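Local coordinates for ancillary protein 1 (Streptococcus pyogenes, PDB 2XI9) that serves as a pilus-presented adhesin and needs an internal thioester bond for efficient interaction with host cells, at residues A256-D261 with V279-V284; S167-E172 with T177-F182; F131-V136 with A143-A148. One frame throughout, in Å; residues are numbered along the deposited sequence.

Interaction 1. Residues A256-D261 with V279-V284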
ATOM      1  N   ALA A 256      -7.733   3.808  14.930  1.00 13.96           N
ATOM      2  CA  ALA A 256      -9.000   3.263  15.416  1.00 15.38           C
ATOM      3  C   ALA A 256      -8.799   2.735  16.823  1.00 17.46           C
ATOM      4  O   ALA A 256      -7.713   2.180  17.166  1.00 17.23           O
ATOM      5  CB  ALA A 256      -9.506   2.082  14.518  1.00 14.68           C
ATOM      6  N   GLU A 257      -9.851   2.866  17.624  1.00 18.91           N
ATOM      7  CA  GLU A 257      -9.817   2.391  18.996  1.00 21.95           C
ATOM      8  C   GLU A 257     -10.568   1.085  19.098  1.00 21.70           C
ATOM      9  O   GLU A 257     -11.649   0.950  18.557  1.00 22.25           O
ATOM     10  CB  GLU A 257     -10.388   3.438  19.940  1.00 23.72           C
ATOM     11  CG  GLU A 257      -9.589   4.741  19.956  1.00 28.76           C
ATOM     12  CD  GLU A 257      -8.180   4.610  20.567  1.00 35.59           C
ATOM     13  OE1 GLU A 257      -7.931   3.710  21.408  1.00 37.96           O
ATOM     14  OE2 GLU A 257      -7.295   5.431  20.209  1.00 40.27           O
ATOM     15  N   LEU A 258     -10.005   0.143  19.844  1.00 22.35           N
ATOM     16  CA  LEU A 258     -10.584  -1.175  20.018  1.00 22.98           C
ATOM     17  C   LEU A 258     -11.482  -1.154  21.234  1.00 25.01           C
ATOM     18  O   LEU A 258     -11.238  -1.837  22.239  1.00 25.81           O
ATOM     19  CB  LEU A 258      -9.466  -2.220  20.155  1.00 22.79           C
ATOM     20  CG  LEU A 258      -8.436  -2.173  19.042  1.00 23.80           C
ATOM     21  CD1 LEU A 258      -7.410  -3.293  19.221  1.00 27.80           C
ATOM     22  CD2 LEU A 258      -9.096  -2.259  17.699  1.00 22.25           C
ATOM     23  N   ASP A 259     -12.516  -0.320  21.142  1.00 25.75           N
ATOM     24  CA  ASP A 259     -13.442  -0.091  22.221  1.00 27.10           C
ATOM     25  C   ASP A 259     -14.851  -0.203  21.668  1.00 26.61           C
ATOM     26  O   ASP A 259     -15.215   0.508  20.756  1.00 24.56           O
ATOM     27  CB  ASP A 259     -13.199   1.296  22.812  1.00 29.09           C
ATOM     28  CG  ASP A 259     -14.184   1.656  23.896  1.00 33.14           C
ATOM     29  OD1 ASP A 259     -13.824   1.499  25.079  1.00 40.20           O
ATOM     30  OD2 ASP A 259     -15.315   2.102  23.582  1.00 35.25           O
ATOM     31  N   LYS A 260     -15.625  -1.117  22.242  1.00 27.50           N
ATOM     32  CA  LYS A 260     -16.971  -1.413  21.785  1.00 28.50           C
ATOM     33  C   LYS A 260     -17.791  -0.142  21.634  1.00 28.59           C
ATOM     34  O   LYS A 260     -18.471   0.058  20.637  1.00 27.11           O
ATOM     35  CB  LYS A 260     -17.630  -2.348  22.782  1.00 30.69           C
ATOM     36  CG  LYS A 260     -18.837  -3.060  22.274  1.00 34.97           C
ATOM     37  CD  LYS A 260     -18.440  -4.319  21.496  1.00 36.29           C
ATOM     38  CE  LYS A 260     -19.649  -5.227  21.207  1.00 37.69           C
ATOM     39  NZ  LYS A 260     -20.527  -5.491  22.406  1.00 41.14           N
ATOM     40  N   ASP A 261     -17.731   0.744  22.619  1.00 29.25           N
ATOM     41  CA  ASP A 261     -18.543   1.950  22.524  1.00 31.32           C
ATOM     42  C   ASP A 261     -18.057   2.894  21.420  1.00 29.53           C
ATOM     43  O   ASP A 261     -18.867   3.543  20.743  1.00 29.66           O
ATOM     44  CB  ASP A 261     -18.661   2.644  23.884  1.00 34.21           C
ATOM     45  CG  ASP A 261     -19.519   1.865  24.852  1.00 39.50           C
ATOM     46  OD1 ASP A 261     -20.530   1.264  24.404  1.00 45.72           O
ATOM     47  OD2 ASP A 261     -19.202   1.848  26.068  1.00 45.79           O
ATOM     48  N   VAL A 279      -9.954 -10.817  19.624  1.00 13.87           N
ATOM     49  CA  VAL A 279      -8.947 -11.271  18.661  1.00 13.24           C
ATOM     50  C   VAL A 279      -8.291 -10.095  17.920  1.00 11.93           C
ATOM     51  O   VAL A 279      -7.060 -10.081  17.690  1.00 11.91           O
ATOM     52  CB  VAL A 279      -9.515 -12.322  17.701  1.00 12.98           C
ATOM     53  CG1 VAL A 279      -8.555 -12.558  16.500  1.00 12.86           C
ATOM     54  CG2 VAL A 279      -9.799 -13.605  18.465  1.00 14.79           C
ATOM     55  N   ALA A 280      -9.061  -9.059  17.601  1.00 11.80           N
ATOM     56  CA  ALA A 280      -8.467  -7.868  17.019  1.00 12.02           C
ATOM     57  C   ALA A 280      -7.405  -7.332  17.986  1.00 12.52           C
ATOM     58  O   ALA A 280      -6.321  -6.950  17.562  1.00 13.77           O
ATOM     59  CB  ALA A 280      -9.522  -6.809  16.725  1.00 11.40           C
ATOM     60  N   LYS A 281      -7.734  -7.324  19.273  1.00 15.19           N
ATOM     61  CA  LYS A 281      -6.795  -6.865  20.326  1.00 16.51           C
ATOM     62  C   LYS A 281      -5.518  -7.745  20.419  1.00 15.78           C
ATOM     63  O   LYS A 281      -4.398  -7.223  20.575  1.00 14.83           O
ATOM     64  CB  LYS A 281      -7.471  -6.789  21.693  1.00 18.73           C
ATOM     65  CG  LYS A 281      -8.545  -5.688  21.856  1.00 23.52           C
ATOM     66  CD  LYS A 281      -9.006  -5.535  23.351  1.00 29.34           C
ATOM     67  CE  LYS A 281     -10.117  -4.476  23.498  1.00 31.17           C
ATOM     68  NZ  LYS A 281     -10.766  -4.514  24.838  1.00 35.01           N
ATOM     69  N   ILE A 282      -5.701  -9.061  20.343  1.00 14.28           N
ATOM     70  CA  ILE A 282      -4.561 -10.007  20.196  1.00 15.56           C
ATOM     71  C   ILE A 282      -3.652  -9.691  19.005  1.00 13.02           C
ATOM     72  O   ILE A 282      -2.452  -9.612  19.154  1.00 13.10           O
ATOM     73  CB  ILE A 282      -5.063 -11.485  20.120  1.00 15.78           C
ATOM     74  CG1 ILE A 282      -5.521 -11.928  21.503  1.00 19.26           C
ATOM     75  CG2 ILE A 282      -3.936 -12.429  19.599  1.00 17.50           C
ATOM     76  CD1 ILE A 282      -6.569 -13.085  21.496  1.00 22.31           C
ATOM     77  N   LEU A 283      -4.234  -9.443  17.832  1.00 12.43           N
ATOM     78  CA  LEU A 283      -3.458  -9.103  16.659  1.00 10.97           C
ATOM     79  C   LEU A 283      -2.635  -7.838  16.895  1.00 11.35           C
ATOM     80  O   LEU A 283      -1.426  -7.794  16.623  1.00  9.70           O
ATOM     81  CB  LEU A 283      -4.356  -8.962  15.452  1.00 10.99           C
ATOM     82  CG  LEU A 283      -5.043 -10.232  14.936  1.00 13.74           C
ATOM     83  CD1 LEU A 283      -5.957  -9.829  13.737  1.00 10.75           C
ATOM     84  CD2 LEU A 283      -4.047 -11.320  14.577  1.00 16.90           C
ATOM     85  N   VAL A 284      -3.276  -6.824  17.473  1.00 10.86           N
ATOM     86  CA  VAL A 284      -2.598  -5.591  17.718  1.00 12.11           C
ATOM     87  C   VAL A 284      -1.471  -5.761  18.742  1.00 12.56           C
ATOM     88  O   VAL A 284      -0.364  -5.195  18.574  1.00 13.34           O
ATOM     89  CB  VAL A 284      -3.662  -4.541  18.136  1.00 13.05           C
ATOM     90  CG1 VAL A 284      -3.019  -3.349  18.794  1.00 14.09           C
ATOM     91  CG2 VAL A 284      -4.469  -4.140  16.880  1.00 12.76           C
TER

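Interaction 2. Residues S167-E172 with T177-F182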
ATOM      1  N   SER A 167     -13.615   2.212  -0.787  1.00 14.29           N
ATOM      2  CA  SER A 167     -13.235   0.810  -1.030  1.00 13.90           C
ATOM      3  C   SER A 167     -13.052   0.506  -2.553  1.00 12.67           C
ATOM      4  O   SER A 167     -13.527   1.255  -3.405  1.00 13.06           O
ATOM      5  CB  SER A 167     -14.288  -0.105  -0.411  1.00 14.65           C
ATOM      6  OG  SER A 167     -15.588   0.253  -0.831  1.00 19.55           O
ATOM      7  N   PRO A 168     -12.329  -0.578  -2.890  1.00 11.28           N
ATOM      8  CA  PRO A 168     -12.145  -0.916  -4.299  1.00 11.40           C
ATOM      9  C   PRO A 168     -13.486  -1.184  -4.966  1.00 12.82           C
ATOM     10  O   PRO A 168     -14.423  -1.539  -4.290  1.00 12.99           O
ATOM     11  CB  PRO A 168     -11.201  -2.150  -4.274  1.00 11.30           C
ATOM     12  CG  PRO A 168     -10.994  -2.481  -2.938  1.00 11.24           C
ATOM     13  CD  PRO A 168     -11.501  -1.410  -2.016  1.00 10.28           C
ATOM     14  N   PRO A 169     -13.587  -0.945  -6.281  1.00 15.11           N
ATOM     15  CA  PRO A 169     -14.845  -1.035  -6.971  1.00 16.24           C
ATOM     16  C   PRO A 169     -15.648  -2.277  -6.660  1.00 17.11           C
ATOM     17  O   PRO A 169     -15.115  -3.406  -6.640  1.00 13.60           O
ATOM     18  CB  PRO A 169     -14.441  -0.978  -8.444  1.00 17.76           C
ATOM     19  CG  PRO A 169     -13.143  -0.244  -8.446  1.00 16.00           C
ATOM     20  CD  PRO A 169     -12.499  -0.499  -7.172  1.00 14.29           C
ATOM     21  N   ASP A 170     -16.952  -2.067  -6.429  1.00 18.26           N
ATOM     22  CA  ASP A 170     -17.833  -3.191  -6.188  1.00 19.03           C
ATOM     23  C   ASP A 170     -17.906  -4.076  -7.435  1.00 19.59           C
ATOM     24  O   ASP A 170     -18.022  -3.584  -8.571  1.00 20.83           O
ATOM     25  CB  ASP A 170     -19.249  -2.717  -5.846  1.00 21.36           C
ATOM     26  CG  ASP A 170     -19.342  -2.030  -4.490  1.00 21.20           C
ATOM     27  OD1 ASP A 170     -18.462  -2.195  -3.640  1.00 22.45           O
ATOM     28  OD2 ASP A 170     -20.326  -1.304  -4.282  1.00 28.74           O
ATOM     29  N   SER A 171     -17.872  -5.384  -7.205  1.00 19.19           N
ATOM     30  CA  SER A 171     -17.964  -6.364  -8.261  1.00 19.98           C
ATOM     31  C   SER A 171     -19.146  -7.237  -7.942  1.00 20.99           C
ATOM     32  O   SER A 171     -19.110  -8.000  -6.994  1.00 19.45           O
ATOM     33  CB  SER A 171     -16.708  -7.224  -8.326  1.00 19.72           C
ATOM     34  OG  SER A 171     -16.856  -8.197  -9.359  1.00 19.20           O
ATOM     35  N   GLU A 172     -20.184  -7.127  -8.741  1.00 24.57           N
ATOM     36  CA  GLU A 172     -21.411  -7.893  -8.501  1.00 27.76           C
ATOM     37  C   GLU A 172     -21.158  -9.399  -8.624  1.00 29.00           C
ATOM     38  O   GLU A 172     -21.709 -10.189  -7.851  1.00 29.73           O
ATOM     39  CB  GLU A 172     -22.527  -7.468  -9.441  1.00 30.44           C
ATOM     40  CG  GLU A 172     -23.834  -8.134  -9.041  1.00 33.62           C
ATOM     41  CD  GLU A 172     -25.048  -7.678  -9.820  1.00 36.04           C
ATOM     42  OE1 GLU A 172     -24.926  -6.808 -10.713  1.00 36.64           O
ATOM     43  OE2 GLU A 172     -26.125  -8.226  -9.523  1.00 38.14           O
ATOM     44  N   THR A 177     -15.563 -10.900 -13.740  1.00 28.71           N
ATOM     45  CA  THR A 177     -15.372  -9.957 -14.831  1.00 29.97           C
ATOM     46  C   THR A 177     -14.832  -8.640 -14.287  1.00 27.90           C
ATOM     47  O   THR A 177     -14.943  -8.345 -13.070  1.00 26.33           O
ATOM     48  CB  THR A 177     -16.690  -9.754 -15.658  1.00 32.84           C
ATOM     49  OG1 THR A 177     -17.716  -9.216 -14.820  1.00 34.81           O
ATOM     50  CG2 THR A 177     -17.167 -11.063 -16.227  1.00 35.70           C
HETATM   51  N   MSE A 178     -14.183  -7.879 -15.166  1.00 27.93           N
HETATM   52  CA  MSE A 178     -13.585  -6.596 -14.794  1.00 26.78           C
HETATM   53  C   MSE A 178     -14.703  -5.609 -14.524  1.00 25.80           C
HETATM   54  O   MSE A 178     -15.691  -5.580 -15.251  1.00 23.97           O
HETATM   55  CB  MSE A 178     -12.711  -6.062 -15.924  1.00 29.21           C
HETATM   56  CG  MSE A 178     -11.434  -6.814 -16.113  1.00 32.39           C
HETATM   57 SE   MSE A 178     -10.658  -6.308 -17.816  1.00 48.50          SE
HETATM   58  CE  MSE A 178      -8.844  -6.927 -17.364  1.00 45.20           C
ATOM     59  N   THR A 179     -14.575  -4.812 -13.470  1.00 22.78           N
ATOM     60  CA  THR A 179     -15.613  -3.813 -13.216  1.00 23.20           C
ATOM     61  C   THR A 179     -15.501  -2.695 -14.260  1.00 25.17           C
ATOM     62  O   THR A 179     -14.439  -2.495 -14.857  1.00 25.13           O
ATOM     63  CB  THR A 179     -15.490  -3.208 -11.824  1.00 21.12           C
ATOM     64  OG1 THR A 179     -14.323  -2.383 -11.796  1.00 19.13           O
ATOM     65  CG2 THR A 179     -15.405  -4.307 -10.712  1.00 18.14           C
ATOM     66  N   PRO A 180     -16.592  -1.941 -14.467  1.00 27.60           N
ATOM     67  CA  PRO A 180     -16.507  -0.792 -15.377  1.00 29.02           C
ATOM     68  C   PRO A 180     -15.530   0.292 -14.878  1.00 27.32           C
ATOM     69  O   PRO A 180     -14.857   0.942 -15.680  1.00 28.00           O
ATOM     70  CB  PRO A 180     -17.946  -0.257 -15.445  1.00 31.30           C
ATOM     71  CG  PRO A 180     -18.737  -0.983 -14.415  1.00 30.76           C
ATOM     72  CD  PRO A 180     -17.948  -2.161 -13.932  1.00 28.86           C
ATOM     73  N   ASP A 181     -15.422   0.459 -13.571  1.00 26.07           N
ATOM     74  CA  ASP A 181     -14.462   1.419 -13.017  1.00 25.54           C
ATOM     75  C   ASP A 181     -13.015   1.069 -13.425  1.00 24.00           C
ATOM     76  O   ASP A 181     -12.198   1.962 -13.693  1.00 23.39           O
ATOM     77  CB  ASP A 181     -14.598   1.500 -11.507  1.00 24.68           C
ATOM     78  CG  ASP A 181     -15.881   2.239 -11.052  1.00 30.24           C
ATOM     79  OD1 ASP A 181     -16.268   3.267 -11.661  1.00 38.32           O
ATOM     80  OD2 ASP A 181     -16.496   1.774 -10.068  1.00 35.62           O
ATOM     81  N   PHE A 182     -12.696  -0.221 -13.498  1.00 22.43           N
ATOM     82  CA  PHE A 182     -11.350  -0.611 -13.942  1.00 22.01           C
ATOM     83  C   PHE A 182     -11.215  -0.441 -15.438  1.00 24.52           C
ATOM     84  O   PHE A 182     -10.282   0.208 -15.904  1.00 24.77           O
ATOM     85  CB  PHE A 182     -11.019  -2.046 -13.535  1.00 20.62           C
ATOM     86  CG  PHE A 182      -9.687  -2.527 -14.055  1.00 19.01           C
ATOM     87  CD1 PHE A 182      -8.507  -2.070 -13.487  1.00 18.52           C
ATOM     88  CD2 PHE A 182      -9.619  -3.440 -15.109  1.00 22.80           C
ATOM     89  CE1 PHE A 182      -7.268  -2.497 -13.961  1.00 17.51           C
ATOM     90  CE2 PHE A 182      -8.389  -3.882 -15.590  1.00 23.96           C
ATOM     91  CZ  PHE A 182      -7.209  -3.407 -15.012  1.00 18.62           C
TER
HETATM   92  O   HOH W   1     -17.210  -7.369 -11.819  1.00 28.60           O

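Interaction 3. Residues F131-V136 with A143-A148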
ATOM      1  N   PHE A 131     -19.099  -8.259  -4.051  1.00 19.13           N
ATOM      2  CA  PHE A 131     -20.499  -8.188  -3.660  1.00 21.33           C
ATOM      3  C   PHE A 131     -21.180  -9.558  -3.739  1.00 22.21           C
ATOM      4  O   PHE A 131     -22.265  -9.714  -3.194  1.00 24.80           O
ATOM      5  CB  PHE A 131     -21.246  -7.139  -4.498  1.00 22.30           C
ATOM      6  CG  PHE A 131     -22.743  -7.224  -4.390  1.00 27.60           C
ATOM      7  CD1 PHE A 131     -23.471  -8.046  -5.247  1.00 29.69           C
ATOM      8  CD2 PHE A 131     -23.433  -6.505  -3.415  1.00 31.52           C
ATOM      9  CE1 PHE A 131     -24.833  -8.150  -5.128  1.00 32.53           C
ATOM     10  CE2 PHE A 131     -24.810  -6.609  -3.317  1.00 31.34           C
ATOM     11  CZ  PHE A 131     -25.493  -7.424  -4.162  1.00 32.48           C
ATOM     12  N   GLU A 132     -20.594 -10.550  -4.414  1.00 21.91           N
ATOM     13  CA  GLU A 132     -21.254 -11.869  -4.504  1.00 23.49           C
ATOM     14  C   GLU A 132     -21.152 -12.614  -3.186  1.00 22.33           C
ATOM     15  O   GLU A 132     -22.015 -13.395  -2.839  1.00 23.82           O
ATOM     16  CB  GLU A 132     -20.644 -12.717  -5.623  1.00 25.34           C
ATOM     17  CG  GLU A 132     -21.536 -13.841  -6.087  1.00 30.23           C
ATOM     18  CD  GLU A 132     -20.860 -14.719  -7.139  1.00 36.00           C
ATOM     19  OE1 GLU A 132     -19.849 -15.357  -6.791  1.00 37.96           O
ATOM     20  OE2 GLU A 132     -21.353 -14.767  -8.295  1.00 38.89           O
ATOM     21  N   GLU A 133     -20.076 -12.349  -2.467  1.00 21.01           N
ATOM     22  CA  GLU A 133     -19.749 -13.010  -1.226  1.00 20.70           C
ATOM     23  C   GLU A 133     -20.689 -12.459  -0.142  1.00 20.57           C
ATOM     24  O   GLU A 133     -20.679 -11.294   0.114  1.00 20.39           O
ATOM     25  CB  GLU A 133     -18.279 -12.698  -0.903  1.00 19.40           C
ATOM     26  CG  GLU A 133     -17.713 -13.441   0.261  1.00 22.10           C
ATOM     27  CD  GLU A 133     -16.174 -13.635   0.264  1.00 24.32           C
ATOM     28  OE1 GLU A 133     -15.353 -13.066  -0.526  1.00 20.98           O
ATOM     29  OE2 GLU A 133     -15.772 -14.396   1.159  1.00 28.31           O
ATOM     30  N   PHE A 134     -21.494 -13.288   0.481  1.00 20.76           N
ATOM     31  CA  PHE A 134     -22.297 -12.832   1.600  1.00 21.30           C
ATOM     32  C   PHE A 134     -21.932 -13.646   2.820  1.00 20.50           C
ATOM     33  O   PHE A 134     -22.056 -14.864   2.800  1.00 20.55           O
ATOM     34  CB  PHE A 134     -23.777 -13.021   1.286  1.00 23.17           C
ATOM     35  CG  PHE A 134     -24.697 -12.621   2.392  1.00 24.93           C
ATOM     36  CD1 PHE A 134     -24.992 -13.504   3.430  1.00 24.39           C
ATOM     37  CD2 PHE A 134     -25.333 -11.377   2.361  1.00 26.07           C
ATOM     38  CE1 PHE A 134     -25.871 -13.149   4.446  1.00 27.24           C
ATOM     39  CE2 PHE A 134     -26.213 -11.012   3.378  1.00 27.89           C
ATOM     40  CZ  PHE A 134     -26.480 -11.891   4.420  1.00 27.89           C
ATOM     41  N   SER A 135     -21.520 -12.971   3.885  1.00 17.60           N
ATOM     42  CA  SER A 135     -21.184 -13.665   5.115  1.00 17.94           C
ATOM     43  C   SER A 135     -21.242 -12.660   6.269  1.00 17.37           C
ATOM     44  O   SER A 135     -20.689 -11.586   6.171  1.00 15.91           O
ATOM     45  CB  SER A 135     -19.778 -14.276   5.028  1.00 16.76           C
ATOM     46  OG  SER A 135     -19.510 -15.043   6.184  1.00 19.61           O
ATOM     47  N   VAL A 136     -21.939 -13.014   7.334  1.00 19.20           N
ATOM     48  CA  VAL A 136     -22.154 -12.075   8.428  1.00 19.35           C
ATOM     49  C   VAL A 136     -20.883 -11.928   9.269  1.00 18.40           C
ATOM     50  O   VAL A 136     -20.026 -12.849   9.379  1.00 15.94           O
ATOM     51  CB  VAL A 136     -23.352 -12.445   9.322  1.00 20.93           C
ATOM     52  CG1 VAL A 136     -24.664 -12.587   8.531  1.00 22.94           C
ATOM     53  CG2 VAL A 136     -23.063 -13.708  10.148  1.00 23.33           C
ATOM     54  N   ALA A 143     -19.585  -7.319   4.159  1.00 13.67           N
ATOM     55  CA  ALA A 143     -19.618  -6.427   2.997  1.00 14.10           C
ATOM     56  C   ALA A 143     -18.289  -5.662   2.729  1.00 13.95           C
ATOM     57  O   ALA A 143     -18.300  -4.626   2.044  1.00 16.38           O
ATOM     58  CB  ALA A 143     -20.816  -5.450   3.139  1.00 16.24           C
ATOM     59  N   LYS A 144     -17.164  -6.175   3.222  1.00 11.57           N
ATOM     60  CA  LYS A 144     -15.841  -5.580   3.016  1.00 11.05           C
ATOM     61  C   LYS A 144     -14.822  -6.647   2.586  1.00  9.61           C
ATOM     62  O   LYS A 144     -13.675  -6.636   3.007  1.00 10.59           O
ATOM     63  CB  LYS A 144     -15.372  -4.815   4.260  1.00 10.96           C
ATOM     64  CG  LYS A 144     -16.337  -3.712   4.777  1.00 15.49           C
ATOM     65  CD  LYS A 144     -15.734  -3.032   5.969  1.00 20.38           C
ATOM     66  CE  LYS A 144     -16.747  -2.135   6.675  1.00 24.89           C
ATOM     67  NZ  LYS A 144     -18.017  -2.886   7.035  1.00 29.31           N
ATOM     68  N   PHE A 145     -15.247  -7.508   1.676  1.00 11.02           N
ATOM     69  CA  PHE A 145     -14.422  -8.604   1.177  1.00 10.52           C
ATOM     70  C   PHE A 145     -13.616  -8.048   0.017  1.00 10.04           C
ATOM     71  O   PHE A 145     -14.021  -8.106  -1.154  1.00 10.43           O
ATOM     72  CB  PHE A 145     -15.335  -9.750   0.757  1.00 12.83           C
ATOM     73  CG  PHE A 145     -16.195 -10.291   1.858  1.00 11.74           C
ATOM     74  CD1 PHE A 145     -15.675 -11.084   2.852  1.00 14.44           C
ATOM     75  CD2 PHE A 145     -17.551 -10.006   1.886  1.00 14.70           C
ATOM     76  CE1 PHE A 145     -16.520 -11.587   3.866  1.00 16.63           C
ATOM     77  CE2 PHE A 145     -18.364 -10.464   2.888  1.00 15.67           C
ATOM     78  CZ  PHE A 145     -17.869 -11.265   3.859  1.00 15.33           C
ATOM     79  N   TYR A 146     -12.470  -7.481   0.351  1.00  9.22           N
ATOM     80  CA  TYR A 146     -11.651  -6.811  -0.637  1.00  8.99           C
ATOM     81  C   TYR A 146     -10.546  -7.716  -1.181  1.00  9.22           C
ATOM     82  O   TYR A 146      -9.884  -8.441  -0.407  1.00  8.41           O
ATOM     83  CB  TYR A 146     -10.971  -5.615  -0.008  1.00  8.69           C
ATOM     84  CG  TYR A 146     -11.859  -4.641   0.748  1.00  9.92           C
ATOM     85  CD1 TYR A 146     -13.120  -4.296   0.270  1.00  9.83           C
ATOM     86  CD2 TYR A 146     -11.417  -4.050   1.932  1.00 11.84           C
ATOM     87  CE1 TYR A 146     -13.927  -3.354   0.973  1.00 13.65           C
ATOM     88  CE2 TYR A 146     -12.229  -3.114   2.625  1.00 13.98           C
ATOM     89  CZ  TYR A 146     -13.470  -2.795   2.147  1.00 12.83           C
ATOM     90  OH  TYR A 146     -14.278  -1.875   2.818  1.00 14.98           O
ATOM     91  N   TYR A 147     -10.307  -7.602  -2.484  1.00  8.82           N
ATOM     92  CA  TYR A 147      -9.308  -8.383  -3.188  1.00  9.05           C
ATOM     93  C   TYR A 147      -8.548  -7.567  -4.213  1.00  9.68           C
ATOM     94  O   TYR A 147      -9.068  -6.574  -4.737  1.00  9.74           O
ATOM     95  CB  TYR A 147      -9.948  -9.560  -3.923  1.00 10.84           C
ATOM     96  CG  TYR A 147     -10.676 -10.544  -3.040  1.00 11.05           C
ATOM     97  CD1 TYR A 147     -12.018 -10.406  -2.769  1.00 10.82           C
ATOM     98  CD2 TYR A 147     -10.010 -11.662  -2.530  1.00 13.04           C
ATOM     99  CE1 TYR A 147     -12.685 -11.306  -1.982  1.00 13.48           C
ATOM    100  CE2 TYR A 147     -10.671 -12.576  -1.726  1.00 15.54           C
ATOM    101  CZ  TYR A 147     -12.008 -12.389  -1.440  1.00 13.48           C
ATOM    102  OH  TYR A 147     -12.664 -13.291  -0.627  1.00 11.20           O
ATOM    103  N   ALA A 148      -7.305  -7.981  -4.474  1.00  9.10           N
ATOM    104  CA  ALA A 148      -6.590  -7.529  -5.676  1.00 10.78           C
ATOM    105  C   ALA A 148      -6.333  -8.698  -6.597  1.00 11.18           C
ATOM    106  O   ALA A 148      -6.162  -9.845  -6.152  1.00 11.72           O
ATOM    107  CB  ALA A 148      -5.245  -6.786  -5.329  1.00  9.17           C
TER
HETATM  108  O   HOH W   2     -13.950 -15.979   1.013  1.00 29.78           O

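Interaction 1. Residues A256-D261 with V279-V284
Leu258 and Lys281 are the closest pair of the two backbones, 6.8 Å from CA to CA, where a turn approaches the side of helix 274-288. Leu258 is the centre of an inverse gamma turn, closed by a weak hydrogen bond from Asp259 N to Glu257 O. Of the turn's side chains, Leu258 meets the helix, while Asp259 points away. CG of Leu258 is anti to the carbonyl carbon (chi1 -52°). That sends CD1 to the helix surface, where it meets three residues. It lies 3.7 Å from CG of Lys281 and 3.9 Å from CG2 of Val284. Ala280 O is 4.2 Å from the same CD1. Lys281 answers in the reverse direction. Its chain is extended beyond CG and runs alongside Leu258, back along the turn. Lys281 CE comes to 3.1 Å from Leu258 O, a short approach of carbon to oxygen. The charged end goes further, with Lys281 NZ 3.8 Å from Leu258 O. Asp259 carries the opposite charge, but its OD1 is 6.8 Å from Lys281 NZ, so any attraction is probably slight. The other carboxylate oxygen of Asp259, OD2, caps the start of helix 260-263 by accepting from Lys262 N. Helix 238-253 adds to the packing: Leu247 touches Leu258, and Ala248 and Tyr251 touch Val284. Lys260 adds a salt bridge to Asp274, at the start of the same helix 274-288. The contact thus joins the turn before helix 260-263 to helix 274-288, in the helical part of the thioester domain. Its chemistry is divided. Leucine, valine and the methylenes of a lysine pack together by dispersion. The lysine stem shields one side of the leucine, and its ammonium lies near the carbonyl oxygen, where the charge is probably favoured.

Interaction 2. Residues S167-E172 with T177-F182
Thr179 packs across Pro169 at about a right angle, and its three side-chain atoms meet Pro169, Asp170 O and Ser171. Its CB stands 4.1 Å from Asp170 O. OG1 sits between the backbone N and the carbonyl carbon (chi1 70°). From there it rests on Pro169 CB, 3.6 Å away, and also accepts from Phe182 N at 3.2 Å with an N-H...O angle of 153°. The methyl, CG2, goes the other way, to 3.5 Å from Asp170 O, and also touches Ser171 CB. Two residues on, Asp181 CB packs on Pro169 CG at 3.8 Å. Next to this apolar patch a water joins the segments: Ser171 OG donates to it over 2.6 Å, and it donates to Thr177 O over 2.8 Å. The same serine oxygen accepts from Gly175 N, within the intervening turn. Backbone bonds from Pro169 and Ser171 to Asn129 fix the first segment on strand 127-130. The arrangement is a threonine N-cap: OG1 takes the N-H three residues on, and a proline fills the first helical position. It starts the short helix 180-183 against edge strand 170-171.

Interaction 3. Residues F131-V136 with A143-A148
Glu133 stacks its stem and carboxylate carbon over one face of the Phe145 ring, with its carboxylate plane only 8° from the plane of that ring. CG makes the CH-pi contact, 3.8 Å from the Phe145 ring centroid and 10° off the ring normal. An extended chain with CG anti to the backbone N (chi1 -173°) carries the carboxylate past the ring centre to the Tyr147 hydroxyl. There Tyr147 OH donates over 2.7 Å to Glu133 OE1, which accepts with its syn lone pair. This oxygen lies at the edge of the tyrosine ring, and carboxylate and ring are nearly coplanar. The bond probably helps to hold the carboxylate flat above the phenylalanine. A water lies near both groups, but its contact with Glu133 OE2 is too short to be trusted. Ser135 brings its backbone O to the Phe145 edge, 3.7 Å from CZ, and its CB packs on the same atom. The contact buries Glu133 O, which has no polar partner in the model. Arg242 hydrogen-bonds to Tyr147 OH and makes a cation-pi contact with that ring, which probably makes the phenol a stronger donor. Strand 146-149, which carries Tyr147, runs between strands 127-130 and 155-160. Helix 238-253 packs beside the contact, with Thr239 and Arg242 against Phe145 and with Thr239 OG1 hydrogen-bonded to Ser135 OG.

How the interactions relate
Along the chain interaction 3 comes first, then interaction 2, then interaction 1. Interactions 2 and 3 are neighbours, with centres about 12 Å apart. They meet at a probable hydrogen bond between Ser171 O and Phe131 N, 3.0 Å long. Both reach the same mixed sheet, in which strand 127-130 lies between 170-171 and 146-149. Interaction 1 is separate, its centre about 21 Å from that of interaction 3 and 30 Å from that of interaction 2. It belongs to the helical part, but helix 238-253 touches both it and interaction 3. Interaction 3 lies where the sheet meets that helix, and interactions 1 and 2 lie within the thioester domain of the adhesin.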